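Local coordinates for high-affinity zinc uptake system protein znuA (Streptococcus suis, PDB 3MFQ), which probably serves as the metal-capturing, substrate-binding subunit of an ABC-type uptake system for zinc and related metals, and holds a zinc ion here, at residues Ala36-His41 / Asp254-Pro258; Trp106-Tyr112 / Phe266-Tyr270. All coordinates share one frame. Residue numbers count along the deposited sequence, not the author numbering.

Contact 1: Ala36-His41 / Asp254-Pro258; sequences AGEDPH and DSLAP. With ZN (zinc ion), chain D.
This is a buried loop-to-loop contact at the zinc site, in the cleft between the two lobes of a TroA-type cluster 9 (A-1) substrate-binding protein. Ala36-His41 follows strand 29-32 of the first lobe, while Asp254-Pro258 follows strand 242-244 of the second. Neither has regular secondary structure. Their end-to-end directions differ by 161°, so they run nearly antiparallel, pairing Ala36 with Pro258 (CA-CA 5.3 Å) and Asp39 with Asp254 (CA-CA 6.2 Å); together they bury 321 Å².

At one end, Gly37 N donates to Ser255 OG (2.8 Å, 163°). Ser255 is a t rotamer, and its OG in turn donates to Leu256 O at 2.8 Å. Gly37 has phi/psi of 102/-14, where a CB would jam against the preceding carbonyl. Ala36 CB rests 3.9 Å from Pro258 N. In the middle, one water donates to both Glu38 O (2.9 Å) and Asp254 O (2.7 Å), and Pro40 CD lies 3.5 Å from Asp254 O.

At the metal end, Asp39 OD1 accepts from His41 N at 2.7 Å, an Asx turn, while Asp39 OD2 is hydrogen-bonded to Thr192 OG1. His41 (chi1 -74°, m) presents NE2 to ZN at 2.5 Å; His104 and His170 complete the site. Asp254, also m, chelates in bidentate fashion, its OD1 and OD2 each 2.4 Å from ZN.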
# COMPACT_ATOMS: atom_id res chain seq x y z
N ALA A 36 1.09 -9.32 -8.47
CA ALA A 36 1.95 -8.86 -7.39
C ALA A 36 3.31 -8.48 -7.93
O ALA A 36 3.90 -9.20 -8.74
CB ALA A 36 2.09 -9.95 -6.33
N GLY A 37 3.82 -7.33 -7.49
CA GLY A 37 5.11 -6.85 -7.95
C GLY A 37 4.98 -5.77 -9.00
O GLY A 37 5.95 -5.08 -9.31
N GLU A 38 3.78 -5.62 -9.55
CA GLU A 38 3.52 -4.57 -10.53
C GLU A 38 2.94 -3.32 -9.86
O GLU A 38 2.54 -3.35 -8.69
CB GLU A 38 2.60 -5.07 -11.64
CG GLU A 38 3.19 -6.21 -12.46
CD GLU A 38 2.40 -6.48 -13.73
OE1 GLU A 38 1.85 -5.53 -14.31
OE2 GLU A 38 2.36 -7.66 -14.16
N ASP A 39 2.88 -2.23 -10.61
CA ASP A 39 2.47 -0.94 -10.06
C ASP A 39 1.12 -0.48 -10.62
O ASP A 39 1.02 -0.12 -11.78
CB ASP A 39 3.53 0.11 -10.35
CG ASP A 39 3.21 1.45 -9.74
OD1 ASP A 39 2.09 1.62 -9.21
OD2 ASP A 39 4.08 2.35 -9.78
N PRO A 40 0.09 -0.49 -9.77
CA PRO A 40 -1.26 -0.07 -10.16
C PRO A 40 -1.30 1.36 -10.67
O PRO A 40 -2.16 1.69 -11.49
CB PRO A 40 -2.06 -0.20 -8.85
CG PRO A 40 -1.31 -1.21 -8.06
CD PRO A 40 0.13 -0.97 -8.38
N HIS A 41 -0.39 2.21 -10.20
CA HIS A 41 -0.33 3.59 -10.65
C HIS A 41 -0.20 3.67 -12.16
O HIS A 41 -0.70 4.60 -12.79
CB HIS A 41 0.85 4.33 -10.01
CG HIS A 41 0.66 4.67 -8.57
ND1 HIS A 41 -0.28 5.58 -8.14
CD2 HIS A 41 1.30 4.24 -7.46
CE1 HIS A 41 -0.22 5.69 -6.83
NE2 HIS A 41 0.73 4.88 -6.39
N ASP A 254 3.02 -0.54 -2.94
CA ASP A 254 1.92 -0.65 -3.89
C ASP A 254 1.62 -2.09 -4.28
O ASP A 254 0.97 -2.33 -5.29
CB ASP A 254 2.23 0.17 -5.14
CG ASP A 254 2.32 1.65 -4.86
OD1 ASP A 254 1.79 2.09 -3.82
OD2 ASP A 254 2.93 2.38 -5.67
N SER A 255 2.07 -3.04 -3.47
CA SER A 255 1.83 -4.44 -3.76
C SER A 255 2.28 -5.36 -2.64
O SER A 255 3.21 -5.04 -1.90
CB SER A 255 2.54 -4.85 -5.05
OG SER A 255 2.38 -6.23 -5.31
N LEU A 256 1.61 -6.50 -2.51
CA LEU A 256 2.06 -7.57 -1.64
C LEU A 256 3.17 -8.33 -2.34
O LEU A 256 3.62 -7.93 -3.41
CB LEU A 256 0.91 -8.53 -1.34
CG LEU A 256 0.06 -8.23 -0.10
CD1 LEU A 256 -0.06 -6.74 0.14
CD2 LEU A 256 -1.31 -8.88 -0.22
N ALA A 257 3.61 -9.42 -1.73
CA ALA A 257 4.62 -10.28 -2.35
C ALA A 257 3.94 -11.43 -3.10
O ALA A 257 2.82 -11.82 -2.75
CB ALA A 257 5.58 -10.81 -1.30
N PRO A 258 4.62 -11.96 -4.12
CA PRO A 258 4.07 -13.07 -4.91
C PRO A 258 3.77 -14.28 -4.03
O PRO A 258 4.59 -14.65 -3.19
CB PRO A 258 5.21 -13.40 -5.88
CG PRO A 258 5.98 -12.14 -6.00
CD PRO A 258 5.91 -11.50 -4.64
ZN ZN D . 2.27 4.33 -4.53
O HOH W 1 0.33 -4.26 -7.09

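Contact 2: Trp106-Tyr112 / Phe266-Tyr270; sequences WFSIPLY and FIDMY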
# COMPACT_ATOMS: atom_id res chain seq x y z
N TRP A 106 -4.14 1.96 3.09
CA TRP A 106 -4.09 0.65 3.73
C TRP A 106 -3.10 0.54 4.89
O TRP A 106 -3.17 -0.40 5.68
CB TRP A 106 -3.83 -0.45 2.70
CG TRP A 106 -2.69 -0.16 1.78
CD1 TRP A 106 -1.38 -0.47 1.99
CD2 TRP A 106 -2.76 0.49 0.51
NE1 TRP A 106 -0.62 -0.04 0.92
CE2 TRP A 106 -1.45 0.55 0.00
CE3 TRP A 106 -3.80 1.04 -0.24
CZ2 TRP A 106 -1.15 1.13 -1.23
CZ3 TRP A 106 -3.50 1.61 -1.46
CH2 TRP A 106 -2.19 1.65 -1.94
N PHE A 107 -2.17 1.49 4.99
CA PHE A 107 -1.23 1.50 6.11
C PHE A 107 -1.84 2.13 7.35
O PHE A 107 -1.28 2.05 8.45
CB PHE A 107 0.07 2.20 5.72
CG PHE A 107 0.89 1.45 4.71
CD1 PHE A 107 1.41 0.20 5.01
CD2 PHE A 107 1.14 2.00 3.46
CE1 PHE A 107 2.16 -0.49 4.08
CE2 PHE A 107 1.90 1.31 2.53
CZ PHE A 107 2.40 0.06 2.84
N SER A 108 -3.00 2.76 7.19
CA SER A 108 -3.79 3.19 8.33
C SER A 108 -4.75 2.07 8.67
O SER A 108 -5.87 2.02 8.17
CB SER A 108 -4.58 4.47 8.00
OG SER A 108 -5.44 4.82 9.08
N ILE A 109 -4.30 1.15 9.53
CA ILE A 109 -5.08 -0.02 9.89
C ILE A 109 -6.58 0.26 10.07
O ILE A 109 -7.41 -0.51 9.61
CB ILE A 109 -4.51 -0.73 11.13
CG1 ILE A 109 -3.17 -1.37 10.79
CG2 ILE A 109 -5.48 -1.77 11.65
CD1 ILE A 109 -2.56 -2.16 11.92
N PRO A 110 -6.92 1.37 10.74
CA PRO A 110 -8.34 1.72 10.84
C PRO A 110 -9.01 1.80 9.47
O PRO A 110 -10.07 1.22 9.25
CB PRO A 110 -8.31 3.10 11.50
CG PRO A 110 -7.06 3.10 12.29
CD PRO A 110 -6.07 2.30 11.50
N LEU A 111 -8.37 2.52 8.55
CA LEU A 111 -8.88 2.65 7.19
C LEU A 111 -8.99 1.30 6.50
O LEU A 111 -9.94 1.04 5.77
CB LEU A 111 -7.99 3.59 6.39
CG LEU A 111 -8.44 5.06 6.38
CD1 LEU A 111 -9.10 5.43 7.69
CD2 LEU A 111 -7.27 5.98 6.07
N TYR A 112 -8.00 0.44 6.72
CA TYR A 112 -8.01 -0.88 6.11
C TYR A 112 -9.14 -1.74 6.68
O TYR A 112 -9.82 -2.44 5.94
CB TYR A 112 -6.66 -1.58 6.29
CG TYR A 112 -6.47 -2.77 5.37
CD1 TYR A 112 -6.22 -2.60 4.02
CD2 TYR A 112 -6.53 -4.07 5.87
CE1 TYR A 112 -6.05 -3.68 3.18
CE2 TYR A 112 -6.36 -5.16 5.04
CZ TYR A 112 -6.11 -4.96 3.70
OH TYR A 112 -5.94 -6.04 2.86
N PHE A 266 -1.38 -9.70 3.69
CA PHE A 266 -1.34 -8.30 4.10
C PHE A 266 -0.66 -8.10 5.45
O PHE A 266 0.26 -7.30 5.57
CB PHE A 266 -2.76 -7.72 4.14
CG PHE A 266 -2.83 -6.35 4.75
CD1 PHE A 266 -2.55 -5.22 3.99
CD2 PHE A 266 -3.18 -6.19 6.08
CE1 PHE A 266 -2.61 -3.96 4.55
CE2 PHE A 266 -3.24 -4.93 6.65
CZ PHE A 266 -2.96 -3.81 5.88
N ILE A 267 -1.12 -8.84 6.45
CA ILE A 267 -0.57 -8.71 7.79
C ILE A 267 0.91 -9.06 7.82
O ILE A 267 1.69 -8.45 8.54
CB ILE A 267 -1.33 -9.60 8.80
CG1 ILE A 267 -2.79 -9.16 8.90
CG2 ILE A 267 -0.67 -9.53 10.17
CD1 ILE A 267 -3.58 -9.92 9.93
N ASP A 268 1.30 -10.05 7.02
CA ASP A 268 2.70 -10.44 6.93
C ASP A 268 3.52 -9.38 6.20
O ASP A 268 4.63 -9.04 6.61
CB ASP A 268 2.84 -11.80 6.25
CG ASP A 268 2.33 -12.94 7.11
OD1 ASP A 268 2.08 -12.70 8.31
OD2 ASP A 268 2.19 -14.07 6.60
N MET A 269 2.96 -8.85 5.11
CA MET A 269 3.59 -7.75 4.40
C MET A 269 3.82 -6.59 5.36
O MET A 269 4.82 -5.89 5.28
CB MET A 269 2.73 -7.30 3.22
CG MET A 269 3.22 -6.05 2.52
SD MET A 269 2.74 -4.52 3.36
CE MET A 269 0.96 -4.56 3.15
N TYR A 270 2.88 -6.40 6.27
CA TYR A 270 2.96 -5.31 7.23
C TYR A 270 4.10 -5.53 8.21
O TYR A 270 4.93 -4.64 8.42
CB TYR A 270 1.65 -5.21 8.01
CG TYR A 270 1.20 -3.80 8.28
CD1 TYR A 270 1.96 -2.96 9.07
CD2 TYR A 270 0.02 -3.32 7.74
CE1 TYR A 270 1.55 -1.67 9.32
CE2 TYR A 270 -0.40 -2.03 7.98
CZ TYR A 270 0.37 -1.21 8.77
OH TYR A 270 -0.03 0.08 9.03
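Aromatic side chains dominate this buried meeting of Trp106-Tyr112, at the start of helix 109-123, with the first turn of helix 266-281; the two segments bury 357 Å² between them. Ser108 occupies the N-cap position, and Tyr112 N to Ser108 O (3.0 Å) closes the first helical turn behind it.

Phe266, a t rotamer with CA-to-CB directed toward the other segment, lies face to face with Tyr112, also t: the centroids are 3.7 Å apart, the planes differ by 7°, and Tyr112 CD2 comes within 3.5 Å of Phe266 CE2. The edge of the Phe266 ring meets the backbone, with CZ 3.4 Å from Trp106 O. Phe107 (chi1 -69°, m) makes a T-shaped pair with Tyr270, its edge toward the tyrosine face, at 5.8 Å between centroids and 75° between planes. Tyr270, whose chi1 of -141° falls between wells, brings its OH to 2.4 Å from Phe107 O and 3.9 Å from Ile109 CG1. Met269 (t, m, m) sets SD 4.1 Å from Phe107 CE1, an oblique Met-aromatic contact.

The p rotamer of Trp106 turns its indole to the metal side, against the ring of the zinc ligand His104, and NE1 makes a weak hydrogen bond to Ser253 O. With Tyr141 of the long helix 131-156 touching Tyr112 and Phe266, the aromatic packing joins the two lobes, consistent with the helix-linked two-lobed fold of cluster 9 binding proteins.

The segments alternate along the chain, 36-41, 106-112, 254-258, 266-270; the first two belong to the first lobe and the last two to the second, so each contact joins the lobes. The contact centres lie 15 Å apart, contact 1 at the zinc site in the cleft and contact 2 where helices 109-123 and 266-281 begin. On the second-lobe side a short connection leads from 254-258 into helix 266-281. The two contacts touch directly: Leu256 CD1 is 3.9 Å from Met269 CE, and Asp254 OD1 is 4.0 Å from Trp106 CZ2, whose side chain is about 6 Å from the zinc. Asp254, a zinc ligand, thus joins the metal site to the aromatic packing.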